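Local coordinates for probable oxidoreductase protein (Rhizobium etli, PDB 4FB5), which is probably an NAD(P)-dependent oxidoreductase of the GFO/IDH/MocA family, joining a nucleotide-binding Rossmann domain to a C-terminal sheet domain, at residues G170-V175 / L284-S289; A84-L89 / A108-A113. All blocks are in the same frame, centred on the assembly; numbering follows the deposited sequence.

Contact 1: G170-V175 / L284-S289; sequences GVIGRV and LQIYGS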
loop_
_atom_site.group_PDB
_atom_site.type_symbol
_atom_site.label_atom_id
_atom_site.label_comp_id
_atom_site.label_asym_id
_atom_site.label_seq_id
_atom_site.Cartn_x
_atom_site.Cartn_y
_atom_site.Cartn_z
ATOM N N GLY A 170 -16.270 -15.716 -16.286
ATOM C CA GLY A 170 -15.166 -15.452 -17.203
ATOM C C GLY A 170 -14.568 -14.049 -17.175
ATOM O O GLY A 170 -13.962 -13.653 -18.147
ATOM N N VAL A 171 -14.669 -13.305 -16.076
ATOM C CA VAL A 171 -14.125 -11.944 -16.093
ATOM C C VAL A 171 -12.608 -11.904 -16.301
ATOM O O VAL A 171 -12.126 -11.012 -16.972
ATOM C CB VAL A 171 -14.503 -11.096 -14.840
ATOM C CG1 VAL A 171 -13.761 -9.738 -14.867
ATOM C CG2 VAL A 171 -16.044 -10.898 -14.764
ATOM N N ILE A 172 -11.859 -12.850 -15.739
ATOM C CA ILE A 172 -10.431 -12.911 -16.057
ATOM C C ILE A 172 -10.014 -14.033 -17.052
ATOM O O ILE A 172 -8.798 -14.321 -17.262
ATOM C CB ILE A 172 -9.554 -12.897 -14.782
ATOM C CG1 ILE A 172 -9.908 -14.063 -13.874
ATOM C CG2 ILE A 172 -9.747 -11.569 -14.013
ATOM C CD1 ILE A 172 -8.891 -14.329 -12.815
ATOM N N GLY A 173 -11.013 -14.624 -17.725
ATOM C CA GLY A 173 -10.714 -15.650 -18.733
ATOM C C GLY A 173 -10.532 -16.984 -18.031
ATOM O O GLY A 173 -11.140 -17.240 -16.971
ATOM N N ARG A 174 -9.713 -17.843 -18.622
ATOM C CA ARG A 174 -9.467 -19.178 -18.057
ATOM C C ARG A 174 -8.271 -19.023 -17.123
ATOM O O ARG A 174 -7.225 -18.498 -17.545
ATOM C CB ARG A 174 -9.172 -20.229 -19.163
ATOM C CG ARG A 174 -8.586 -21.606 -18.667
ATOM C CD ARG A 174 -8.578 -22.777 -19.737
ATOM N NE ARG A 174 -9.659 -22.596 -20.721
ATOM C CZ ARG A 174 -10.870 -23.178 -20.680
ATOM N NH1 ARG A 174 -11.178 -24.048 -19.711
ATOM N NH2 ARG A 174 -11.777 -22.906 -21.631
ATOM N N VAL A 175 -8.455 -19.443 -15.870
ATOM C CA VAL A 175 -7.437 -19.400 -14.835
ATOM C C VAL A 175 -6.363 -20.411 -15.187
ATOM O O VAL A 175 -6.711 -21.533 -15.427
ATOM C CB VAL A 175 -8.078 -19.686 -13.472
ATOM C CG1 VAL A 175 -7.040 -19.837 -12.395
ATOM C CG2 VAL A 175 -9.065 -18.541 -13.121
ATOM N N LEU A 284 -3.883 -14.390 -1.678
ATOM C CA LEU A 284 -4.311 -15.188 -2.789
ATOM C C LEU A 284 -4.107 -14.417 -4.070
ATOM O O LEU A 284 -4.524 -13.271 -4.159
ATOM C CB LEU A 284 -5.754 -15.534 -2.548
ATOM C CG LEU A 284 -6.576 -16.123 -3.659
ATOM C CD1 LEU A 284 -6.024 -17.458 -3.957
ATOM C CD2 LEU A 284 -8.000 -16.228 -3.117
ATOM N N GLN A 285 -3.395 -15.011 -5.020
ATOM C CA GLN A 285 -3.223 -14.403 -6.338
ATOM C C GLN A 285 -3.732 -15.361 -7.401
ATOM O O GLN A 285 -3.371 -16.537 -7.407
ATOM C CB GLN A 285 -1.767 -14.039 -6.636
ATOM C CG GLN A 285 -1.044 -13.268 -5.531
ATOM C CD GLN A 285 0.491 -13.341 -5.703
ATOM O OE1 GLN A 285 1.203 -14.039 -4.936
ATOM N NE2 GLN A 285 1.008 -12.638 -6.736
ATOM N N ILE A 286 -4.592 -14.871 -8.284
ATOM C CA ILE A 286 -5.198 -15.706 -9.326
ATOM C C ILE A 286 -4.884 -15.193 -10.721
ATOM O O ILE A 286 -5.115 -14.055 -11.003
ATOM C CB ILE A 286 -6.686 -15.716 -9.203
ATOM C CG1 ILE A 286 -7.102 -16.031 -7.770
ATOM C CG2 ILE A 286 -7.255 -16.701 -10.194
ATOM C CD1 ILE A 286 -8.582 -15.701 -7.513
ATOM N N TYR A 287 -4.380 -16.020 -11.614
ATOM C CA TYR A 287 -3.976 -15.490 -12.919
ATOM C C TYR A 287 -4.680 -16.215 -14.062
ATOM O O TYR A 287 -4.590 -17.459 -14.168
ATOM C CB TYR A 287 -2.468 -15.519 -13.107
ATOM C CG TYR A 287 -1.693 -14.653 -12.144
ATOM C CD1 TYR A 287 -1.562 -13.297 -12.340
ATOM C CD2 TYR A 287 -1.053 -15.201 -11.060
ATOM C CE1 TYR A 287 -0.833 -12.504 -11.434
ATOM C CE2 TYR A 287 -0.341 -14.424 -10.157
ATOM C CZ TYR A 287 -0.231 -13.083 -10.348
ATOM O OH TYR A 287 0.497 -12.310 -9.447
ATOM N N GLY A 288 -5.376 -15.439 -14.898
ATOM C CA GLY A 288 -6.086 -15.943 -16.045
ATOM C C GLY A 288 -5.641 -15.357 -17.371
ATOM O O GLY A 288 -4.784 -14.514 -17.446
ATOM N N SER A 289 -6.244 -15.812 -18.446
ATOM C CA SER A 289 -5.832 -15.360 -19.765
ATOM C C SER A 289 -6.383 -13.988 -20.119
ATOM O O SER A 289 -5.946 -13.393 -21.111
ATOM C CB SER A 289 -6.242 -16.373 -20.807
ATOM O OG SER A 289 -7.613 -16.577 -20.711
#

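Contact 2: A84-L89 / A108-A113; sequences ADWRAL and AEMAIA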
loop_
_atom_site.group_PDB
_atom_site.type_symbol
_atom_site.label_atom_id
_atom_site.label_comp_id
_atom_site.label_asym_id
_atom_site.label_seq_id
_atom_site.Cartn_x
_atom_site.Cartn_y
_atom_site.Cartn_z
ATOM N N ALA A 84 -21.134 -29.885 32.841
ATOM C CA ALA A 84 -19.766 -30.278 32.480
ATOM C C ALA A 84 -19.759 -31.699 31.902
ATOM O O ALA A 84 -18.712 -32.315 31.704
ATOM C CB ALA A 84 -18.816 -30.138 33.672
ATOM N N ASP A 85 -20.965 -32.188 31.634
ATOM C CA ASP A 85 -21.168 -33.410 30.894
ATOM C C ASP A 85 -21.720 -33.030 29.515
ATOM O O ASP A 85 -22.827 -32.487 29.394
ATOM C CB ASP A 85 -22.130 -34.338 31.663
ATOM C CG ASP A 85 -22.516 -35.606 30.871
ATOM O OD1 ASP A 85 -22.093 -35.767 29.690
ATOM O OD2 ASP A 85 -23.257 -36.444 31.439
ATOM N N TRP A 86 -20.944 -33.312 28.475
ATOM C CA TRP A 86 -21.375 -32.972 27.133
ATOM C C TRP A 86 -22.299 -34.010 26.530
ATOM O O TRP A 86 -23.139 -33.670 25.690
ATOM C CB TRP A 86 -20.190 -32.747 26.225
ATOM C CG TRP A 86 -19.269 -33.890 26.115
ATOM C CD1 TRP A 86 -18.174 -34.139 26.893
ATOM C CD2 TRP A 86 -19.314 -34.930 25.135
ATOM N NE1 TRP A 86 -17.535 -35.281 26.458
ATOM C CE2 TRP A 86 -18.220 -35.788 25.383
ATOM C CE3 TRP A 86 -20.171 -35.219 24.069
ATOM C CZ2 TRP A 86 -17.966 -36.921 24.609
ATOM C CZ3 TRP A 86 -19.920 -36.339 23.301
ATOM C CH2 TRP A 86 -18.824 -37.177 23.572
ATOM N N ARG A 87 -22.144 -35.267 26.946
ATOM C CA ARG A 87 -23.066 -36.311 26.517
ATOM C C ARG A 87 -24.486 -35.994 26.996
ATOM O O ARG A 87 -25.453 -36.504 26.444
ATOM C CB ARG A 87 -22.615 -37.694 26.987
ATOM C CG ARG A 87 -21.361 -38.189 26.307
ATOM C CD ARG A 87 -20.601 -39.177 27.164
ATOM N NE ARG A 87 -19.159 -38.990 27.020
ATOM C CZ ARG A 87 -18.242 -39.945 27.177
ATOM N NH1 ARG A 87 -18.599 -41.194 27.470
ATOM N NH2 ARG A 87 -16.957 -39.656 27.037
ATOM N N ALA A 88 -24.590 -35.122 28.001
ATOM C CA ALA A 88 -25.877 -34.653 28.531
ATOM C C ALA A 88 -26.492 -33.561 27.657
ATOM O O ALA A 88 -27.689 -33.597 27.347
ATOM C CB ALA A 88 -25.715 -34.163 29.961
ATOM N N LEU A 89 -25.667 -32.589 27.269
ATOM C CA LEU A 89 -26.049 -31.586 26.276
ATOM C C LEU A 89 -26.572 -32.255 25.003
ATOM O O LEU A 89 -27.638 -31.905 24.486
ATOM C CB LEU A 89 -24.837 -30.718 25.943
ATOM C CG LEU A 89 -25.073 -29.491 25.050
ATOM C CD1 LEU A 89 -24.058 -28.400 25.349
ATOM C CD2 LEU A 89 -25.067 -29.845 23.552
ATOM N N ALA A 108 -14.229 -35.784 16.566
ATOM C CA ALA A 108 -14.811 -37.062 16.144
ATOM C C ALA A 108 -15.866 -37.577 17.114
ATOM O O ALA A 108 -17.030 -37.770 16.732
ATOM C CB ALA A 108 -13.734 -38.109 15.945
ATOM N N GLU A 109 -15.451 -37.752 18.373
ATOM C CA GLU A 109 -16.262 -38.350 19.432
ATOM C C GLU A 109 -17.585 -37.619 19.585
ATOM O O GLU A 109 -18.663 -38.210 19.653
ATOM C CB GLU A 109 -15.475 -38.246 20.730
ATOM C CG GLU A 109 -15.387 -39.521 21.577
ATOM C CD GLU A 109 -14.645 -39.269 22.910
ATOM O OE1 GLU A 109 -13.887 -38.261 22.981
ATOM O OE2 GLU A 109 -14.823 -40.068 23.872
HETATM N N MSE A 110 -17.488 -36.311 19.590
HETATM C CA MSE A 110 -18.611 -35.501 19.930
HETATM C C MSE A 110 -19.546 -35.352 18.761
HETATM O O MSE A 110 -20.750 -35.568 18.884
HETATM C CB MSE A 110 -18.117 -34.160 20.430
HETATM C CG MSE A 110 -17.108 -34.293 21.575
HETATM SE SE MSE A 110 -16.800 -32.569 22.437
HETATM C CE MSE A 110 -15.654 -33.091 23.938
ATOM N N ALA A 111 -18.996 -35.008 17.610
ATOM C CA ALA A 111 -19.816 -34.795 16.434
ATOM C C ALA A 111 -20.648 -36.046 16.115
ATOM O O ALA A 111 -21.812 -35.953 15.712
ATOM C CB ALA A 111 -18.935 -34.423 15.272
ATOM N N ILE A 112 -20.026 -37.207 16.288
ATOM C CA ILE A 112 -20.680 -38.485 16.097
ATOM C C ILE A 112 -21.751 -38.721 17.164
ATOM O O ILE A 112 -22.915 -38.989 16.838
ATOM C CB ILE A 112 -19.676 -39.625 16.093
ATOM C CG1 ILE A 112 -18.839 -39.554 14.811
ATOM C CG2 ILE A 112 -20.402 -40.952 16.180
ATOM C CD1 ILE A 112 -17.672 -40.521 14.757
ATOM N N ALA A 113 -21.392 -38.597 18.436
ATOM C CA ALA A 113 -22.413 -38.766 19.443
ATOM C C ALA A 113 -23.548 -37.803 19.128
ATOM O O ALA A 113 -24.710 -38.128 19.318
ATOM C CB ALA A 113 -21.864 -38.531 20.804
#

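Contact 1: G170-V175 / L284-S289
Arg-174 and Ser-289 exchange two hydrogen bonds through the backbone of one and both the backbone and side chain of the other. The amide N of Arg-174 donates to Ser-289 OG at 3.2 Å, with a fairly straight N-H...O angle of 155°. In return Ser-289 N reaches Arg-174 O over 3.0 Å; this bond is more bent, and its donor stands above the carbonyl plane, 38° out of it. With chi1 at 56°, OG lies between its own backbone N and carbonyl carbon, which places it opposite the amide of Arg-174. Ile-172 O takes a CA-H...O contact from Gly-288 CA, 3.4 Å away, and Ile-172 also shares a backbone hydrogen bond with Lys-290. Upstream, the type I turn from Gly-170 to Gly-173, closed by Gly-173 N donating to Gly-170 O, starts on the C-prime glycine of the Schellman motif that ends helix 158-168 and leads the chain into strand 175-183. That strand pairs antiparallel with 281-288 in the large sheet of the C-terminal domain, starting at the non-hydrogen-bonded pair Val-175 and Gly-288. On the helix-facing side, Ile-286 CG2 meets Val-175 CG1 at 3.8 Å and Ile-172 CD1 at 3.9 Å. Tyr-287 points away, its hydroxyl hydrogen-bonded to Arg-278 of the second subunit. The polar grip is thus uncharged and mostly main-chain, which probably sets where the strand pairing begins, while Val-175 and Ile-286 pack on helix 158-168.

Contact 2: A84-L89 / A108-A113
A selenomethionine side chain lies along one face of an indole, spanning both of its rings: Met-110 CG sits 3.8 Å from the centroid of the six-membered ring of Trp-86, only 9° off the ring normal, as a CH-pi contact. The SE atom of Met-110 follows at 4.5 Å over the centroid of the five-membered ring, a Met-aromatic contact, and the terminal CE comes to 3.8 Å from Trp-86 NE1. The chain of Met-110 is extended beyond CG, which carries it across the indole from one ring to the other. Ala-113 approaches differently, its CB meeting Trp-86 CZ3 at the ring edge over 3.8 Å. On the opposite face CG of Arg-87 sits over the rim of the ring. These residues join helix 86-91 to helix 107-116, both within the Rossmann-fold domain, where helix 86-91 follows the outermost strand 81-83; Trp-86 and Met-110 also both touch Ile-31 on strand 27-31. With an alanine in place of Trp-86, the selenomethionine chain would probably lose the flat surface it lies on, and a gap would be likely to open between the two helices. Asp-85 is the N-cap of helix 86-91, its OD1 accepting a weak bond from Ala-88 N. Both exposed, Arg-87 and Glu-109 form a long salt bridge, NH2 to OE2 3.8 Å, of charges only: the oxygen lies well out of the guanidinium plane and no N-H points at it.

The two contacts hold different elements in different domains, their centres 44 Å apart on opposite sides of the chain's centre. Contact 1 is partly buried and also lies against the second subunit; contact 2 is a surface contact that no other chain of the assembly touches. Their chemistry differs accordingly. At the end of an antiparallel strand pair, 170-175 and 284-289 are joined by two hydrogen bonds involving the main chain, with aliphatic packing beside them. Between two helices of the Rossmann domain, 84-89 and 108-113 share no hydrogen bond and rely mainly on side-chain packing: an aromatic face against a (seleno)methionine chain, and a long charge pair.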